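Local atomic coordinates of exocyst complex component EXO70 (Saccharomyces cerevisiae, PDB entry 2B1E), a protein that takes part in the secretory pathway as a subunit of the exocyst, the complex that tethers secretory vesicles to sites of exocytosis, and contributes to exocyst assembly. Residues L201-Q204 with Y205-S208; V212-Q215 with I216-L220; R491-N494 with E495-D499; K549-P552 with D553-T556. All coordinates share one frame; numbering follows the deposited sequence.

Contact 1: L201-Q204 with Y205-S208; sequences LYSQ and YTES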
# COMPACT_ATOMS: atom_id res chain seq x y z
N LEU A 201 -19.17 -9.53 32.38
CA LEU A 201 -19.39 -8.90 33.68
C LEU A 201 -20.73 -8.22 33.95
O LEU A 201 -21.16 -8.15 35.10
CB LEU A 201 -18.27 -7.89 33.94
CG LEU A 201 -16.86 -8.45 34.15
CD1 LEU A 201 -15.88 -7.31 34.38
CD2 LEU A 201 -16.85 -9.40 35.36
N TYR A 202 -21.39 -7.73 32.91
CA TYR A 202 -22.67 -7.03 33.09
C TYR A 202 -23.82 -7.76 32.44
O TYR A 202 -23.63 -8.76 31.75
CB TYR A 202 -22.58 -5.63 32.48
CG TYR A 202 -21.62 -4.72 33.20
CD1 TYR A 202 -22.03 -4.00 34.31
CD2 TYR A 202 -20.31 -4.57 32.77
CE1 TYR A 202 -21.16 -3.15 34.98
CE2 TYR A 202 -19.43 -3.72 33.42
CZ TYR A 202 -19.86 -3.02 34.53
OH TYR A 202 -18.99 -2.18 35.19
N SER A 203 -25.03 -7.25 32.67
CA SER A 203 -26.22 -7.82 32.06
C SER A 203 -26.11 -7.46 30.59
O SER A 203 -25.40 -6.53 30.22
CB SER A 203 -27.49 -7.22 32.69
OG SER A 203 -27.61 -7.63 34.04
N GLN A 204 -26.82 -8.20 29.75
CA GLN A 204 -26.78 -8.00 28.30
C GLN A 204 -26.99 -6.58 27.76
O GLN A 204 -26.30 -6.16 26.83
CB GLN A 204 -27.77 -8.97 27.63
CG GLN A 204 -27.85 -8.88 26.11
CD GLN A 204 -28.58 -10.07 25.49
OE1 GLN A 204 -28.83 -10.10 24.29
NE2 GLN A 204 -28.91 -11.05 26.32
N TYR A 205 -27.93 -5.84 28.33
CA TYR A 205 -28.20 -4.49 27.82
C TYR A 205 -27.82 -3.37 28.76
O TYR A 205 -28.32 -2.26 28.62
CB TYR A 205 -29.68 -4.38 27.45
CG TYR A 205 -30.10 -5.40 26.43
CD1 TYR A 205 -29.86 -5.21 25.07
CD2 TYR A 205 -30.71 -6.59 26.83
CE1 TYR A 205 -30.22 -6.18 24.13
CE2 TYR A 205 -31.07 -7.56 25.91
CZ TYR A 205 -30.83 -7.36 24.56
OH TYR A 205 -31.17 -8.34 23.66
N THR A 206 -26.94 -3.65 29.71
CA THR A 206 -26.53 -2.62 30.65
C THR A 206 -26.03 -1.40 29.88
O THR A 206 -25.16 -1.51 29.03
CB THR A 206 -25.44 -3.14 31.58
OG1 THR A 206 -25.98 -4.21 32.37
CG2 THR A 206 -24.94 -2.03 32.50
N GLU A 207 -26.62 -0.26 30.20
CA GLU A 207 -26.30 1.00 29.54
C GLU A 207 -24.84 1.45 29.53
O GLU A 207 -24.36 1.97 28.53
CB GLU A 207 -27.16 2.12 30.14
CG GLU A 207 -26.71 3.54 29.83
CD GLU A 207 -25.79 4.12 30.89
OE1 GLU A 207 -26.26 4.38 32.02
OE2 GLU A 207 -24.59 4.32 30.59
N SER A 208 -24.14 1.25 30.64
CA SER A 208 -22.75 1.69 30.74
C SER A 208 -21.69 0.81 30.07
O SER A 208 -20.51 1.16 30.06
CB SER A 208 -22.39 1.86 32.22
OG SER A 208 -22.61 0.65 32.93
O HOH W 1 -20.52 0.02 35.11
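The Y205 ring carries the side chain of Q204 on one face: CG of Q204 lies 3.7 Å from the ring centroid, displaced toward the rim, in a CH-pi contact. The two side chains run alongside each other in the same direction, and the Q204 amide continues the stack, its plane only 16° from that of the ring. This layering follows from the extended Q204 chain, whose CG stands anti to the backbone N (chi1 180°). The Y202 ring is approached obliquely by the methyl of T206, with CG2 4.0 Å from CD1 of Y202, the two side chains crossing at about a right angle. A type I beta turn from S203 to T206, with Q204 and Y205 at its corners, reverses the chain; its closing bond, T206 N to S203 O, is weak at 3.3 Å, though nearly straight. One water bridges Y202 and S208, 2.7 Å from OH of Y202 and 3.1 Å from OG of S208. The turn is a surface connection between helix 180-201 and helix 209-233. Y202 packs beside L127 and H131 of helix 117-132, L143 of helix 136-155, and K209 and V212 of helix 209-233.

Contact 2: V212-Q215 with I216-L220; sequences VLSQ and ILSPL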
# COMPACT_ATOMS: atom_id res chain seq x y z
N VAL A 212 -17.76 1.77 29.68
CA VAL A 212 -16.72 1.05 30.42
C VAL A 212 -15.64 0.59 29.46
O VAL A 212 -14.46 0.87 29.67
CB VAL A 212 -17.31 -0.18 31.16
CG1 VAL A 212 -16.20 -1.01 31.78
CG2 VAL A 212 -18.28 0.27 32.25
N LEU A 213 -16.04 -0.10 28.40
CA LEU A 213 -15.09 -0.60 27.41
C LEU A 213 -14.29 0.55 26.80
O LEU A 213 -13.09 0.42 26.56
CB LEU A 213 -15.83 -1.37 26.31
CG LEU A 213 -14.94 -2.01 25.23
CD1 LEU A 213 -14.01 -3.05 25.87
CD2 LEU A 213 -15.81 -2.65 24.16
N SER A 214 -14.95 1.68 26.55
CA SER A 214 -14.26 2.84 25.97
C SER A 214 -13.15 3.33 26.90
O SER A 214 -12.01 3.52 26.48
CB SER A 214 -15.26 3.98 25.72
OG SER A 214 -14.59 5.17 25.32
N GLN A 215 -13.48 3.53 28.17
CA GLN A 215 -12.51 4.00 29.15
C GLN A 215 -11.29 3.10 29.30
O GLN A 215 -10.20 3.56 29.63
CB GLN A 215 -13.20 4.16 30.50
CG GLN A 215 -14.11 5.37 30.56
CD GLN A 215 -14.78 5.51 31.90
OE1 GLN A 215 -15.80 4.87 32.17
NE2 GLN A 215 -14.20 6.34 32.76
N ILE A 216 -11.47 1.80 29.05
CA ILE A 216 -10.37 0.85 29.15
C ILE A 216 -9.54 0.81 27.87
O ILE A 216 -8.32 0.72 27.93
CB ILE A 216 -10.91 -0.58 29.46
CG1 ILE A 216 -11.48 -0.62 30.88
CG2 ILE A 216 -9.80 -1.61 29.32
CD1 ILE A 216 -12.22 -1.90 31.21
N LEU A 217 -10.20 0.88 26.73
CA LEU A 217 -9.51 0.82 25.44
C LEU A 217 -8.89 2.13 24.96
O LEU A 217 -7.88 2.12 24.26
CB LEU A 217 -10.46 0.29 24.36
CG LEU A 217 -11.09 -1.09 24.56
CD1 LEU A 217 -11.98 -1.41 23.36
CD2 LEU A 217 -10.01 -2.15 24.69
N SER A 218 -9.47 3.27 25.33
CA SER A 218 -8.95 4.55 24.87
C SER A 218 -7.46 4.78 25.16
O SER A 218 -6.73 5.24 24.28
CB SER A 218 -9.78 5.70 25.45
OG SER A 218 -11.08 5.69 24.87
N PRO A 219 -7.01 4.49 26.38
CA PRO A 219 -5.59 4.68 26.70
C PRO A 219 -4.72 3.84 25.77
O PRO A 219 -3.67 4.29 25.31
CB PRO A 219 -5.50 4.21 28.15
CG PRO A 219 -6.85 4.55 28.69
CD PRO A 219 -7.77 4.10 27.59
N LEU A 220 -5.17 2.62 25.50
CA LEU A 220 -4.45 1.72 24.62
C LEU A 220 -4.38 2.32 23.22
O LEU A 220 -3.36 2.22 22.53
CB LEU A 220 -5.17 0.37 24.56
CG LEU A 220 -5.50 -0.30 25.89
CD1 LEU A 220 -6.24 -1.60 25.62
CD2 LEU A 220 -4.22 -0.56 26.67
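L217 packs back onto L213, one helical turn earlier, and can be followed outward atom by atom. Its CB lies 3.4 Å from the carbonyl O of L213, and CG comes closer to that same oxygen. From there CD1 reaches across to the isobutyl group of L213, 3.6 Å from CG of that residue and equally near its CD1. The L213 side chain leaves the helix with CG beside its own carbonyl carbon (chi1 -177°), which brings its branch forward to meet the later leucine, and the two chains cross obliquely. On an adjoining strip V212 and I216 lie side by side and point the same way, CG1 of V212 4.1 Å from CD1 of I216.

The polar strip is formed by serines. The carbonyl O of S214 is gripped twice by S218: the backbone N binds at 2.8 Å, nearly along the C=O axis, while OG, 2.9 Å away, comes from above the carbonyl plane. This second bond folds the hydroxyl back onto the backbone. At P219 the helix kinks, since the proline N has no hydrogen to give; its CD sits 3.2 Å from the O of Q215 instead.

Helix 209-233 is buried here between its neighbours. V212, L213 and I216 touch helix 180-201 through V198, E194 and K195. V212 also reaches helix 136-155, as do Q215 and L220, and there OE1 of Q215 accepts a hydrogen bond from NE2 of Q140.

Contact 3: R491-N494 with E495-D499; sequences RKFN and EGFED
F493 and F497 form the aromatic part of the contact, one turn apart on helix 483-504. Their planes are 23° from parallel but slid so far that the rings barely overlap, with centroids 5.8 Å apart. What lies over the F493 ring is the CB of F497, 4.3 Å from the centroid and toward the rim, a CH-pi contact. Both side chains leave with CG anti to the backbone N (chi1 173° and 177°), sending the rings off the same side of the helix.

Backbone bonds run from each N to the carbonyl four residues back; the shortest, F497 N to F493 O, measures 2.7 Å.

Charged side chains lie along another side. R491 and E495 run side by side, but they meet through aliphatic CG of R491 and carboxylate OE2 of E495 at 3.5 Å; NE of R491 remains 5.5 Å from that oxygen, and the guanidinium instead makes a salt bridge with E488. E498 lies back over its own turn, its CB 3.2 Å from the O of N494, and its OE2 receives both the hydroxyl of Y550 and the ammonium of K549. With an alanine in place of E498, the K549 ammonium would probably lack this countercharge and the Y550 hydroxyl this acceptor, leaving both side-chain ends freer to turn.

The arrangement is that of an amphipathic helix in a helical bundle: the phenylalanines face L463 and L467 of helix 440-473, Y530, and L555, V558 and L559 of helix 552-563, while R491 and E495 lie on the solvent side.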
# COMPACT_ATOMS: atom_id res chain seq x y z
N ARG A 491 21.79 5.38 -59.25
CA ARG A 491 22.91 5.93 -58.51
C ARG A 491 22.44 6.52 -57.18
O ARG A 491 22.91 6.13 -56.11
CB ARG A 491 23.60 7.00 -59.37
CG ARG A 491 24.82 7.67 -58.77
CD ARG A 491 25.44 8.63 -59.79
NE ARG A 491 25.86 7.93 -61.00
CZ ARG A 491 25.40 8.16 -62.23
NH1 ARG A 491 24.48 9.10 -62.43
NH2 ARG A 491 25.84 7.45 -63.25
N LYS A 492 21.49 7.45 -57.23
CA LYS A 492 20.99 8.06 -56.00
C LYS A 492 20.46 7.00 -55.04
O LYS A 492 20.68 7.08 -53.83
CB LYS A 492 19.89 9.07 -56.32
CG LYS A 492 20.39 10.31 -57.09
CD LYS A 492 19.22 11.20 -57.52
CE LYS A 492 19.67 12.32 -58.45
NZ LYS A 492 18.52 13.14 -58.97
N PHE A 493 19.76 5.99 -55.55
CA PHE A 493 19.27 4.95 -54.66
C PHE A 493 20.46 4.22 -54.02
O PHE A 493 20.47 3.99 -52.82
CB PHE A 493 18.42 3.94 -55.42
CG PHE A 493 18.02 2.75 -54.58
CD1 PHE A 493 17.03 2.87 -53.60
CD2 PHE A 493 18.69 1.53 -54.72
CE1 PHE A 493 16.72 1.79 -52.77
CE2 PHE A 493 18.39 0.45 -53.90
CZ PHE A 493 17.40 0.58 -52.92
N ASN A 494 21.45 3.86 -54.83
CA ASN A 494 22.62 3.16 -54.31
C ASN A 494 23.28 3.92 -53.17
O ASN A 494 23.67 3.33 -52.16
CB ASN A 494 23.65 2.91 -55.42
CG ASN A 494 23.15 1.96 -56.48
OD1 ASN A 494 22.31 1.09 -56.22
ND2 ASN A 494 23.68 2.09 -57.69
N GLU A 495 23.41 5.24 -53.33
CA GLU A 495 24.03 6.06 -52.29
C GLU A 495 23.18 6.08 -51.03
O GLU A 495 23.70 6.02 -49.92
CB GLU A 495 24.26 7.49 -52.79
CG GLU A 495 25.39 7.63 -53.81
CD GLU A 495 25.49 9.03 -54.40
OE1 GLU A 495 25.61 10.01 -53.62
OE2 GLU A 495 25.47 9.16 -55.65
N GLY A 496 21.86 6.16 -51.20
CA GLY A 496 20.98 6.18 -50.05
C GLY A 496 20.96 4.84 -49.35
O GLY A 496 20.97 4.77 -48.12
N PHE A 497 20.92 3.77 -50.15
CA PHE A 497 20.91 2.40 -49.65
C PHE A 497 22.19 2.10 -48.85
O PHE A 497 22.14 1.67 -47.70
CB PHE A 497 20.82 1.41 -50.82
CG PHE A 497 20.87 -0.04 -50.41
CD1 PHE A 497 19.78 -0.64 -49.77
CD2 PHE A 497 22.02 -0.80 -50.62
CE1 PHE A 497 19.83 -1.97 -49.34
CE2 PHE A 497 22.09 -2.14 -50.20
CZ PHE A 497 20.99 -2.72 -49.56
N GLU A 498 23.33 2.33 -49.49
CA GLU A 498 24.63 2.08 -48.88
C GLU A 498 24.84 2.91 -47.61
O GLU A 498 25.41 2.42 -46.63
CB GLU A 498 25.74 2.35 -49.90
CG GLU A 498 25.95 1.19 -50.87
CD GLU A 498 26.47 1.62 -52.22
OE1 GLU A 498 27.08 2.71 -52.30
OE2 GLU A 498 26.27 0.88 -53.21
N ASP A 499 24.39 4.15 -47.63
CA ASP A 499 24.54 5.01 -46.45
C ASP A 499 23.73 4.43 -45.29
O ASP A 499 24.20 4.42 -44.15
CB ASP A 499 24.04 6.43 -46.77
CG ASP A 499 24.36 7.42 -45.66
OD1 ASP A 499 23.46 7.74 -44.85
OD2 ASP A 499 25.52 7.88 -45.61

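Contact 4: K549-P552 with D553-T556; sequences KYTP and DELT
The carbonyl O of P552 is held by two groups of T556, its backbone N at 2.7 Å and its OG1 at 3.0 Å, the hydroxyl coming from above the carbonyl plane. This bond pair lies in the first turn of helix 552-563, which opens with a capping box between T551 and E554. In one half of the box, OG1 of T551 accepts from N of E554 at 3.1 Å; its chi1 of 58° sets the hydroxyl between the backbone N and the carbonyl carbon, turned to the helix end. In the other half, the extended side chain of E554 returns over the cap and OE2 takes the N-H of T551 at 2.9 Å, from above the carboxylate plane. A valine at T551 would probably cost the N of E554 its side-chain acceptor, leaving it, among the contacts described here, with only a weak bond to T551 O. L555 N adds a regular bond to T551 O. The loop before the cap rests against helix 483-504 through K549 and Y550. The Y550 ring is sandwiched: CG of K549 lies over the centre of one face, and on the opposite face CD1 of L555 sits 4.2 Å from the centroid, offset toward the rim.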
# COMPACT_ATOMS: atom_id res chain seq x y z
N LYS A 549 24.36 -1.27 -60.40
CA LYS A 549 25.19 -1.93 -59.40
C LYS A 549 24.62 -3.21 -58.78
O LYS A 549 25.32 -4.21 -58.68
CB LYS A 549 25.54 -0.93 -58.28
CG LYS A 549 26.60 -1.43 -57.29
CD LYS A 549 27.08 -0.30 -56.37
CE LYS A 549 28.16 -0.79 -55.42
NZ LYS A 549 28.69 0.33 -54.58
N TYR A 550 23.35 -3.18 -58.39
CA TYR A 550 22.73 -4.33 -57.75
C TYR A 550 21.54 -4.97 -58.46
O TYR A 550 20.62 -4.27 -58.90
CB TYR A 550 22.24 -3.97 -56.34
CG TYR A 550 23.25 -3.36 -55.41
CD1 TYR A 550 24.18 -4.15 -54.74
CD2 TYR A 550 23.26 -1.99 -55.16
CE1 TYR A 550 25.08 -3.59 -53.83
CE2 TYR A 550 24.15 -1.42 -54.26
CZ TYR A 550 25.06 -2.22 -53.60
OH TYR A 550 25.92 -1.66 -52.69
N THR A 551 21.55 -6.29 -58.55
CA THR A 551 20.40 -7.00 -59.09
C THR A 551 19.58 -7.18 -57.81
O THR A 551 20.12 -7.03 -56.70
CB THR A 551 20.76 -8.40 -59.66
OG1 THR A 551 21.36 -9.20 -58.63
CG2 THR A 551 21.72 -8.26 -60.83
N PRO A 552 18.28 -7.48 -57.92
CA PRO A 552 17.53 -7.64 -56.68
C PRO A 552 18.16 -8.72 -55.78
O PRO A 552 18.22 -8.56 -54.56
CB PRO A 552 16.14 -8.01 -57.16
CG PRO A 552 16.02 -7.17 -58.44
CD PRO A 552 17.37 -7.41 -59.09
N ASP A 553 18.62 -9.81 -56.39
CA ASP A 553 19.23 -10.88 -55.61
C ASP A 553 20.48 -10.40 -54.89
O ASP A 553 20.77 -10.84 -53.78
CB ASP A 553 19.58 -12.08 -56.51
CG ASP A 553 18.36 -12.89 -56.89
OD1 ASP A 553 17.30 -12.69 -56.26
OD2 ASP A 553 18.47 -13.75 -57.80
N GLU A 554 21.22 -9.49 -55.51
CA GLU A 554 22.43 -8.98 -54.87
C GLU A 554 22.02 -8.09 -53.71
O GLU A 554 22.61 -8.14 -52.63
CB GLU A 554 23.28 -8.21 -55.89
CG GLU A 554 24.07 -9.13 -56.79
CD GLU A 554 24.66 -8.44 -58.01
OE1 GLU A 554 25.50 -9.07 -58.68
OE2 GLU A 554 24.28 -7.29 -58.32
N LEU A 555 20.99 -7.27 -53.93
CA LEU A 555 20.51 -6.38 -52.89
C LEU A 555 20.01 -7.23 -51.73
O LEU A 555 20.27 -6.93 -50.58
CB LEU A 555 19.37 -5.51 -53.42
CG LEU A 555 19.17 -4.24 -52.61
CD1 LEU A 555 20.39 -3.35 -52.79
CD2 LEU A 555 17.91 -3.51 -53.06
N THR A 556 19.29 -8.30 -52.06
CA THR A 556 18.76 -9.20 -51.04
C THR A 556 19.88 -9.73 -50.15
O THR A 556 19.75 -9.77 -48.93
CB THR A 556 18.03 -10.42 -51.68
OG1 THR A 556 16.84 -9.98 -52.35
CG2 THR A 556 17.63 -11.42 -50.61

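The four contacts form two pairs along a long helical rod, on opposite sides of its centre, one pair part-way toward the N-terminal end and the other near the C-terminal end; contacts 1 and 3 are about 96 Å apart between centres. Contact 2 is the buried one, aliphatic with serines bonded to the backbone, whereas contact 1 is a surface loop, contact 4 a surface helix start, and contact 3 is divided between buried rings and exposed charges. Contact 1 leads into helix 209-233, on which contact 2 lies, and the two meet through packing at the hydroxyl end of Y202. Contacts 3 and 4 are joined by both apolar packing, F497 on L555, and polar links.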